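Local structure of colicin-M immunity protein (Escherichia coli, 2XGL) at residues P7-V12 / Y83-G88; R28-D33 / G40-K45; T47-E52 / P67-G72. The protein protects cells that harbour the colicin M plasmid against the toxin colicin M, the chain described here being its periplasmic domain. All coordinates share one frame; numbering follows the deposited sequence.

The periplasmic domain sets helix 14-29 against a four-stranded antiparallel sheet. Contact 1 joins the loop before this helix to the end region of strand 76-84, so contacts 2 and 3 both fall inside the loop it closes, and its disulfide ties the N-terminal loop to the far end of the chain. Contact 2 comes next, near the C-terminal end of helix 14-29, and contact 3 pairs strand 45-48 with strand 64-71, the sheet neighbour of 76-84. The centres of contacts 1 and 2 lie about 25 Å apart, on opposite sides of the chain's centre. Contacts 2 and 3 touch: N of K45 lies 2.8 Å from O of E71, probably a hydrogen bond.

Contact 1 of 3, residues P7-V12 / Y83-G88; sequences PACYQV and YHCEEG. With CD (cadmium ion), chain C; NA (sodium ion), chain J.
A disulfide between C9 and C85 holds 7-12 to 83-88, its SG atoms 2.1 Å apart and the dihedral about the S-S bond 101°. C9 sends SG anti to its own carbonyl carbon (chi1 -68°), which carries the sulfur across to C85. CB of C85 also touches the opposite segment: it lies 3.4 Å from the carbonyl O of P7, and CG2 of V12 approaches it more loosely.

E86 continues the contact beyond the bridge. Its CB lies near the carbonyl O of P7 at 4.1 Å, and CG moves closer to that same oxygen, 3.5 Å away. The chain then runs extended from CG (chi2 176°), which brings OE1 alongside A8, 3.8 Å from its CB. A sodium ion other than the one at Y83 lies near this side chain, and OE2 is close to the carboxylate of D4, a pairing of like charges that the cation would probably ease.

Away from E86, CG1 of V12 comes to the edge of the Y83 ring, 4.2 Å from CE2, while CA of C85 sits above one face toward the rim. F20 of helix 14-29 stacks with this ring, and OH of Y83 binds a sodium ion. H84 turns away from 7-12; its ND1 and OE2 of E87 hold a cadmium ion whose site also includes Y89.

The 3-10 turn at 9-11 is thus tied covalently to the turn that follows strand 76-84, fastening the N-terminal loop to the sheet of this YebF/Cmi-family domain through the disulfide that is essential for its function.

Contact 2 of 3, residues R28-D33 / G40-K45; sequences RMKRWD and GTEIPK
OG1 of T41 accepts a hydrogen bond from the backbone N of I43, 3.1 Å long and fairly straight at 158° about the hydrogen, and so closes an ST turn whose T41 and E42 carbonyl oxygens meet the side chain of M29. No hydrogen bond links 28-33 with 40-45; the contact rests on M29 lying over this turn. Its CG sits anti to the backbone N (chi1 -166°) and comes within 3.3 Å of the carbonyl O of E42. The chain then bends at chi2, taking the methyl group past that oxygen to the carbonyl O of T41, 3.7 Å from CE. The same methyl meets P44 tip to tip, with CE 4.0 Å from CG of the proline ring.

At the outer side, E42 brings OE1 loosely up to the base of the K30 side chain, 4.3 Å from CG. The end of K30 leads away, and its NZ is hydrogen-bonded to Q27.

Helix 33-39, which joins the two segments, adds L39 against both M29 and P44, and V36 against E42. P44 also rests on Y25 and L26 of helix 14-29, so the methionine and proline meet between the end region of helix 14-29 and the loop that leads from helix 33-39 into strand 45-48.

Contact 3 of 3, residues T47-E52 / P67-G72; sequences TWEKIE and PFKAEG. With CD (cadmium ion), chain F; CD (cadmium ion), chain G.
W48 and F68 lie side by side on one face of the sheet, pointing the same way, the six-membered ring of W48 and the F68 ring 5.7 Å apart between centroids and inclined obliquely at 63°. CE3 of W48 approaches CB of F68 at 3.7 Å, and the edge of the indole meets the carbonyl O of P67. F68 carries CG between its backbone N and carbonyl carbon (chi1 60°), which leads its ring away from strand 45-48 toward Y25 of helix 14-29 and Y79 of strand 76-84.

The two residues form a non-hydrogen-bonded antiparallel pair, next to the hydrogen-bonded pair of T47 and K69, where N of K69 reaches O of T47 at 3.0 Å and N of T47 donates to O of K69. A further bond, from N of E49 to O of P67, follows just past the end of strand 45-48, an edge strand of the four-stranded antiparallel sheet.

On the face opposite the aromatic rings, T47 and K69 cross obliquely, OG1 of T47 lying 3.9 Å from CD of the lysine. E49 bends sharply at chi2 (-96°) and brings OE2 beside the same lysine, 3.5 Å from CE. That oxygen also binds a cadmium ion at 2.5 Å, in a site shared with M78; NZ of K69, 4.4 Å from OE2, is near the opposite charge but forms no salt bridge.

Contact 1 of 3, residues P7-V12 / Y83-G88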
loop_
_atom_site.group_PDB
_atom_site.type_symbol
_atom_site.label_atom_id
_atom_site.label_comp_id
_atom_site.label_asym_id
_atom_site.label_seq_id
_atom_site.Cartn_x
_atom_site.Cartn_y
_atom_site.Cartn_z
ATOM N N PRO A 7 -2.029 -6.325 -14.031
ATOM C CA PRO A 7 -2.752 -5.368 -14.871
ATOM C C PRO A 7 -2.147 -3.982 -14.834
ATOM O O PRO A 7 -1.357 -3.691 -13.941
ATOM C CB PRO A 7 -4.131 -5.318 -14.215
ATOM C CG PRO A 7 -3.845 -5.581 -12.789
ATOM C CD PRO A 7 -2.781 -6.631 -12.802
ATOM N N ALA A 8 -2.556 -3.138 -15.785
ATOM C CA ALA A 8 -2.173 -1.730 -15.802
ATOM C C ALA A 8 -2.932 -0.992 -14.706
ATOM O O ALA A 8 -4.096 -1.283 -14.471
ATOM C CB ALA A 8 -2.469 -1.113 -17.167
ATOM N N CYS A 9 -2.284 -0.034 -14.051
ATOM C CA CYS A 9 -2.877 0.696 -12.930
ATOM C C CYS A 9 -4.235 1.328 -13.252
ATOM O O CYS A 9 -5.081 1.430 -12.377
ATOM C CB CYS A 9 -1.903 1.765 -12.410
ATOM S SG CYS A 9 -0.383 1.112 -11.577
ATOM N N TYR A 10 -4.458 1.745 -14.491
ATOM C CA TYR A 10 -5.762 2.285 -14.868
ATOM C C TYR A 10 -6.857 1.230 -14.894
ATOM O O TYR A 10 -8.037 1.569 -14.952
ATOM C CB TYR A 10 -5.706 3.053 -16.192
ATOM C CG TYR A 10 -5.652 2.229 -17.451
ATOM C CD1 TYR A 10 -6.781 2.045 -18.235
ATOM C CD2 TYR A 10 -4.478 1.664 -17.885
ATOM C CE1 TYR A 10 -6.733 1.301 -19.416
ATOM C CE2 TYR A 10 -4.420 0.925 -19.060
ATOM C CZ TYR A 10 -5.551 0.745 -19.817
ATOM O OH TYR A 10 -5.519 0.012 -20.980
ATOM N N GLN A 11 -6.480 -0.039 -14.843
ATOM C CA GLN A 11 -7.456 -1.108 -14.737
ATOM C C GLN A 11 -7.812 -1.412 -13.288
ATOM O O GLN A 11 -8.806 -2.079 -13.027
ATOM C CB GLN A 11 -6.944 -2.375 -15.417
ATOM C CG GLN A 11 -6.610 -2.200 -16.865
ATOM C CD GLN A 11 -6.188 -3.498 -17.492
ATOM O OE1 GLN A 11 -5.016 -3.713 -17.756
ATOM N NE2 GLN A 11 -7.135 -4.387 -17.701
ATOM N N VAL A 12 -6.999 -0.925 -12.355
ATOM C CA VAL A 12 -7.140 -1.277 -10.948
ATOM C C VAL A 12 -7.983 -0.238 -10.233
ATOM O O VAL A 12 -7.647 0.935 -10.246
ATOM C CB VAL A 12 -5.770 -1.384 -10.275
ATOM C CG1 VAL A 12 -5.914 -1.666 -8.787
ATOM C CG2 VAL A 12 -4.955 -2.469 -10.955
ATOM N N TYR A 83 2.152 0.971 -5.081
ATOM C CA TYR A 83 1.765 -0.255 -5.785
ATOM C C TYR A 83 2.202 -0.187 -7.251
ATOM O O TYR A 83 1.690 0.607 -8.032
ATOM C CB TYR A 83 0.246 -0.478 -5.654
ATOM C CG TYR A 83 -0.326 -1.753 -6.260
ATOM C CD1 TYR A 83 0.436 -2.902 -6.435
ATOM C CD2 TYR A 83 -1.655 -1.806 -6.629
ATOM C CE1 TYR A 83 -0.124 -4.052 -6.989
ATOM C CE2 TYR A 83 -2.206 -2.930 -7.178
ATOM C CZ TYR A 83 -1.449 -4.045 -7.356
ATOM O OH TYR A 83 -2.041 -5.151 -7.908
ATOM N N HIS A 84 3.177 -1.014 -7.605
ATOM C CA HIS A 84 3.613 -1.145 -8.991
ATOM C C HIS A 84 2.746 -2.229 -9.607
ATOM O O HIS A 84 3.092 -3.393 -9.599
ATOM C CB HIS A 84 5.101 -1.516 -9.062
ATOM C CG HIS A 84 6.022 -0.501 -8.451
ATOM N ND1 HIS A 84 6.915 0.234 -9.189
ATOM C CD2 HIS A 84 6.202 -0.118 -7.170
ATOM C CE1 HIS A 84 7.607 1.028 -8.398
ATOM N NE2 HIS A 84 7.191 0.836 -7.165
ATOM N N CYS A 85 1.610 -1.820 -10.148
ATOM C CA CYS A 85 0.548 -2.744 -10.583
ATOM C C CYS A 85 0.969 -3.861 -11.563
ATOM O O CYS A 85 0.722 -5.027 -11.269
ATOM C CB CYS A 85 -0.609 -1.939 -11.173
ATOM S SG CYS A 85 -1.009 -0.401 -10.258
ATOM N N GLU A 86 1.597 -3.507 -12.693
ATOM C CA GLU A 86 2.009 -4.478 -13.727
ATOM C C GLU A 86 3.011 -5.501 -13.215
ATOM O O GLU A 86 2.889 -6.696 -13.489
ATOM C CB GLU A 86 2.573 -3.779 -14.975
ATOM C CG GLU A 86 1.499 -3.384 -15.982
ATOM C CD GLU A 86 2.017 -2.602 -17.190
ATOM O OE1 GLU A 86 1.205 -1.850 -17.777
ATOM O OE2 GLU A 86 3.208 -2.738 -17.573
ATOM N N GLU A 87 4.010 -5.033 -12.480
ATOM C CA GLU A 87 4.848 -5.925 -11.695
ATOM C C GLU A 87 3.999 -6.230 -10.493
ATOM O O GLU A 87 2.949 -5.622 -10.322
ATOM C CB GLU A 87 6.129 -5.228 -11.305
ATOM C CG GLU A 87 6.980 -4.876 -12.524
ATOM C CD GLU A 87 7.335 -3.413 -12.608
ATOM O OE1 GLU A 87 8.032 -3.010 -13.568
ATOM O OE2 GLU A 87 6.920 -2.669 -11.718
ATOM N N GLY A 88 4.376 -7.159 -9.647
ATOM C CA GLY A 88 3.399 -7.538 -8.628
ATOM C C GLY A 88 3.736 -7.132 -7.225
ATOM O O GLY A 88 3.665 -7.965 -6.321
HETATM CD CD CD C . 7.930 -0.890 -10.932
HETATM NA NA NA J . -0.644 -7.350 -9.347
#

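Contact 2 of 3, residues R28-D33 / G40-K45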
loop_
_atom_site.group_PDB
_atom_site.type_symbol
_atom_site.label_atom_id
_atom_site.label_comp_id
_atom_site.label_asym_id
_atom_site.label_seq_id
_atom_site.Cartn_x
_atom_site.Cartn_y
_atom_site.Cartn_z
ATOM N N ARG A 28 4.229 -8.429 5.342
ATOM C CA ARG A 28 5.610 -8.050 5.536
ATOM C C ARG A 28 5.840 -7.483 6.927
ATOM O O ARG A 28 6.941 -7.560 7.461
ATOM C CB ARG A 28 6.033 -7.081 4.430
ATOM C CG ARG A 28 6.087 -7.790 3.076
ATOM C CD ARG A 28 6.030 -6.835 1.900
ATOM N NE ARG A 28 7.321 -6.231 1.611
ATOM C CZ ARG A 28 7.512 -5.307 0.682
ATOM N NH1 ARG A 28 6.490 -4.879 -0.051
ATOM N NH2 ARG A 28 8.724 -4.798 0.491
ATOM N N MET A 29 4.787 -6.941 7.514
ATOM C CA MET A 29 4.803 -6.466 8.895
ATOM C C MET A 29 5.319 -7.521 9.882
ATOM O O MET A 29 5.983 -7.182 10.849
ATOM C CB MET A 29 3.387 -6.050 9.295
ATOM C CG MET A 29 3.311 -5.258 10.553
ATOM S SD MET A 29 4.081 -3.632 10.337
ATOM C CE MET A 29 3.799 -2.971 11.993
ATOM N N LYS A 30 5.003 -8.791 9.646
ATOM C CA LYS A 30 5.535 -9.888 10.467
ATOM C C LYS A 30 7.051 -9.776 10.643
ATOM O O LYS A 30 7.561 -9.943 11.750
ATOM C CB LYS A 30 5.216 -11.257 9.844
ATOM C CG LYS A 30 3.726 -11.610 9.781
ATOM C CD LYS A 30 3.477 -12.789 8.847
ATOM C CE LYS A 30 1.984 -13.061 8.677
ATOM N NZ LYS A 30 1.707 -14.226 7.795
ATOM N N ARG A 31 7.753 -9.468 9.552
ATOM C CA ARG A 31 9.216 -9.471 9.533
ATOM C C ARG A 31 9.876 -8.113 9.825
ATOM O O ARG A 31 11.074 -8.076 10.060
ATOM C CB ARG A 31 9.730 -9.992 8.178
ATOM C CG ARG A 31 9.406 -11.465 7.831
ATOM C CD ARG A 31 9.920 -12.454 8.891
ATOM N NE ARG A 31 10.178 -13.817 8.380
ATOM C CZ ARG A 31 9.250 -14.738 8.086
ATOM N NH1 ARG A 31 7.946 -14.481 8.200
ATOM N NH2 ARG A 31 9.637 -15.936 7.655
ATOM N N TRP A 32 9.124 -7.015 9.795
ATOM C CA TRP A 32 9.681 -5.673 10.038
ATOM C C TRP A 32 9.734 -5.324 11.523
ATOM O O TRP A 32 8.754 -4.849 12.093
ATOM C CB TRP A 32 8.858 -4.596 9.343
ATOM C CG TRP A 32 8.913 -4.592 7.857
ATOM C CD1 TRP A 32 9.823 -5.227 7.053
ATOM C CD2 TRP A 32 8.036 -3.880 6.984
ATOM N NE1 TRP A 32 9.542 -4.975 5.734
ATOM C CE2 TRP A 32 8.453 -4.146 5.665
ATOM C CE3 TRP A 32 6.937 -3.037 7.191
ATOM C CZ2 TRP A 32 7.807 -3.601 4.555
ATOM C CZ3 TRP A 32 6.292 -2.499 6.097
ATOM C CH2 TRP A 32 6.729 -2.779 4.794
ATOM N N ASP A 33 10.904 -5.514 12.120
ATOM C CA ASP A 33 11.094 -5.401 13.560
ATOM C C ASP A 33 10.899 -3.986 14.059
ATOM O O ASP A 33 10.180 -3.760 15.041
ATOM C CB ASP A 33 12.490 -5.883 13.927
ATOM C CG ASP A 33 12.690 -7.347 13.618
ATOM O OD1 ASP A 33 11.709 -7.995 13.198
ATOM O OD2 ASP A 33 13.823 -7.852 13.800
ATOM N N GLY A 40 3.860 -1.581 18.280
ATOM C CA GLY A 40 3.574 -2.530 19.350
ATOM C C GLY A 40 2.633 -3.661 18.967
ATOM O O GLY A 40 1.999 -4.253 19.818
ATOM N N THR A 41 2.541 -3.983 17.689
ATOM C CA THR A 41 1.663 -5.068 17.235
ATOM C C THR A 41 2.077 -5.516 15.832
ATOM O O THR A 41 2.550 -4.704 15.041
ATOM C CB THR A 41 0.173 -4.624 17.235
ATOM O OG1 THR A 41 -0.673 -5.723 16.875
ATOM C CG2 THR A 41 -0.068 -3.454 16.268
ATOM N N GLU A 42 1.927 -6.807 15.533
ATOM C CA GLU A 42 2.106 -7.283 14.149
ATOM C C GLU A 42 0.868 -6.986 13.300
ATOM O O GLU A 42 0.944 -7.033 12.074
ATOM C CB GLU A 42 2.428 -8.785 14.082
ATOM C CG GLU A 42 3.865 -9.147 14.504
ATOM C CD GLU A 42 4.173 -10.671 14.487
ATOM O OE1 GLU A 42 3.312 -11.478 14.054
ATOM O OE2 GLU A 42 5.290 -11.057 14.917
ATOM N N ILE A 43 -0.266 -6.673 13.930
ATOM C CA ILE A 43 -1.504 -6.451 13.183
ATOM C C ILE A 43 -2.162 -5.109 13.511
ATOM O O ILE A 43 -3.164 -5.047 14.220
ATOM C CB ILE A 43 -2.511 -7.603 13.392
ATOM C CG1 ILE A 43 -1.815 -8.961 13.231
ATOM C CG2 ILE A 43 -3.640 -7.489 12.387
ATOM C CD1 ILE A 43 -2.741 -10.146 13.381
ATOM N N PRO A 44 -1.620 -4.017 12.964
ATOM C CA PRO A 44 -2.199 -2.722 13.275
ATOM C C PRO A 44 -3.586 -2.582 12.671
ATOM O O PRO A 44 -3.942 -3.349 11.786
ATOM C CB PRO A 44 -1.236 -1.726 12.599
ATOM C CG PRO A 44 -0.192 -2.538 11.906
ATOM C CD PRO A 44 -0.672 -3.940 11.844
ATOM N N LYS A 45 -4.356 -1.615 13.164
ATOM C CA LYS A 45 -5.569 -1.177 12.483
ATOM C C LYS A 45 -5.199 -0.184 11.371
ATOM O O LYS A 45 -4.347 0.692 11.563
ATOM C CB LYS A 45 -6.536 -0.518 13.458
ATOM C CG LYS A 45 -7.747 0.115 12.773
ATOM C CD LYS A 45 -8.565 0.961 13.730
ATOM C CE LYS A 45 -9.754 1.619 13.020
ATOM N NZ LYS A 45 -10.617 0.624 12.307
#

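Contact 3 of 3, residues T47-E52 / P67-G72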
loop_
_atom_site.group_PDB
_atom_site.type_symbol
_atom_site.label_atom_id
_atom_site.label_comp_id
_atom_site.label_asym_id
_atom_site.label_seq_id
_atom_site.Cartn_x
_atom_site.Cartn_y
_atom_site.Cartn_z
ATOM N N THR A 47 -6.325 2.665 8.391
ATOM C CA THR A 47 -7.309 3.594 7.849
ATOM C C THR A 47 -6.743 4.263 6.603
ATOM O O THR A 47 -5.633 4.761 6.617
ATOM C CB THR A 47 -7.813 4.634 8.902
ATOM O OG1 THR A 47 -6.892 5.724 9.027
ATOM C CG2 THR A 47 -8.017 3.977 10.270
ATOM N N TRP A 48 -7.524 4.246 5.525
ATOM C CA TRP A 48 -7.082 4.678 4.206
ATOM C C TRP A 48 -7.284 6.164 3.981
ATOM O O TRP A 48 -8.149 6.783 4.600
ATOM C CB TRP A 48 -7.867 3.928 3.127
ATOM C CG TRP A 48 -7.809 2.446 3.260
ATOM C CD1 TRP A 48 -8.801 1.627 3.695
ATOM C CD2 TRP A 48 -6.694 1.604 2.963
ATOM N NE1 TRP A 48 -8.380 0.319 3.676
ATOM C CE2 TRP A 48 -7.091 0.278 3.232
ATOM C CE3 TRP A 48 -5.400 1.840 2.488
ATOM C CZ2 TRP A 48 -6.244 -0.802 3.053
ATOM C CZ3 TRP A 48 -4.559 0.762 2.298
ATOM C CH2 TRP A 48 -4.982 -0.543 2.579
ATOM N N GLU A 49 -6.480 6.718 3.077
ATOM C CA GLU A 49 -6.615 8.095 2.609
ATOM C C GLU A 49 -7.024 8.051 1.142
ATOM O O GLU A 49 -7.086 6.986 0.532
ATOM C CB GLU A 49 -5.284 8.829 2.732
ATOM C CG GLU A 49 -4.669 8.849 4.132
ATOM C CD GLU A 49 -4.991 10.095 4.914
ATOM O OE1 GLU A 49 -5.686 10.985 4.373
ATOM O OE2 GLU A 49 -4.538 10.185 6.077
ATOM N N LYS A 50 -7.294 9.220 0.576
ATOM C CA LYS A 50 -7.675 9.328 -0.823
ATOM C C LYS A 50 -6.489 8.958 -1.706
ATOM O O LYS A 50 -5.396 9.498 -1.533
ATOM C CB LYS A 50 -8.145 10.753 -1.137
ATOM C CG LYS A 50 -8.631 10.954 -2.571
ATOM C CD LYS A 50 -9.282 12.318 -2.793
ATOM C CE LYS A 50 -9.709 12.484 -4.256
ATOM N NZ LYS A 50 -10.365 13.789 -4.543
ATOM N N ILE A 51 -6.707 8.019 -2.631
ATOM C CA ILE A 51 -5.731 7.689 -3.670
ATOM C C ILE A 51 -5.852 8.712 -4.792
ATOM O O ILE A 51 -6.888 8.782 -5.437
ATOM C CB ILE A 51 -5.995 6.299 -4.274
ATOM C CG1 ILE A 51 -5.976 5.213 -3.202
ATOM C CG2 ILE A 51 -4.964 5.974 -5.344
ATOM C CD1 ILE A 51 -6.286 3.848 -3.758
ATOM N N GLU A 52 -4.808 9.514 -5.002
ATOM C CA GLU A 52 -4.773 10.517 -6.074
ATOM C C GLU A 52 -4.224 9.914 -7.369
ATOM O O GLU A 52 -3.131 9.356 -7.386
ATOM C CB GLU A 52 -3.911 11.726 -5.671
ATOM C CG GLU A 52 -4.527 12.637 -4.583
ATOM C CD GLU A 52 -3.809 13.995 -4.421
ATOM O OE1 GLU A 52 -3.311 14.560 -5.425
ATOM O OE2 GLU A 52 -3.760 14.513 -3.283
ATOM N N PRO A 67 -1.919 5.686 0.234
ATOM C CA PRO A 67 -1.614 6.157 1.584
ATOM C C PRO A 67 -2.519 5.583 2.686
ATOM O O PRO A 67 -3.728 5.425 2.498
ATOM C CB PRO A 67 -1.838 7.674 1.493
ATOM C CG PRO A 67 -2.404 7.945 0.161
ATOM C CD PRO A 67 -2.752 6.664 -0.483
ATOM N N PHE A 68 -1.926 5.307 3.846
ATOM C CA PHE A 68 -2.680 4.796 4.990
ATOM C C PHE A 68 -1.969 5.027 6.311
ATOM O O PHE A 68 -0.744 5.132 6.363
ATOM C CB PHE A 68 -2.963 3.303 4.825
ATOM C CG PHE A 68 -1.738 2.450 4.726
ATOM C CD1 PHE A 68 -1.246 1.793 5.836
ATOM C CD2 PHE A 68 -1.088 2.278 3.514
ATOM C CE1 PHE A 68 -0.119 0.982 5.756
ATOM C CE2 PHE A 68 0.048 1.464 3.424
ATOM C CZ PHE A 68 0.526 0.816 4.557
ATOM N N LYS A 69 -2.752 5.124 7.380
ATOM C CA LYS A 69 -2.208 5.104 8.725
ATOM C C LYS A 69 -2.320 3.688 9.248
ATOM O O LYS A 69 -3.292 2.998 8.968
ATOM C CB LYS A 69 -2.993 6.015 9.656
ATOM C CG LYS A 69 -3.079 7.474 9.253
ATOM C CD LYS A 69 -4.070 8.197 10.183
ATOM C CE LYS A 69 -4.700 9.411 9.525
ATOM N NZ LYS A 69 -5.909 9.859 10.263
ATOM N N ALA A 70 -1.314 3.255 9.990
ATOM C CA ALA A 70 -1.391 2.003 10.710
ATOM C C ALA A 70 -1.268 2.379 12.165
ATOM O O ALA A 70 -0.358 3.095 12.543
ATOM C CB ALA A 70 -0.274 1.052 10.298
ATOM N N GLU A 71 -2.207 1.912 12.975
ATOM C CA GLU A 71 -2.168 2.178 14.395
ATOM C C GLU A 71 -2.122 0.889 15.219
ATOM O O GLU A 71 -2.830 -0.063 14.950
ATOM C CB GLU A 71 -3.368 3.013 14.812
ATOM C CG GLU A 71 -3.240 3.513 16.239
ATOM C CD GLU A 71 -4.316 4.481 16.635
ATOM O OE1 GLU A 71 -5.298 4.641 15.872
ATOM O OE2 GLU A 71 -4.173 5.077 17.728
ATOM N N GLY A 72 -1.270 0.883 16.227
ATOM C CA GLY A 72 -1.263 -0.171 17.213
ATOM C C GLY A 72 -1.372 0.448 18.590
ATOM O O GLY A 72 -1.672 1.629 18.710
HETATM CD CD CD F . -2.379 11.326 6.363
HETATM CD CD CD G . -5.879 6.267 18.445
#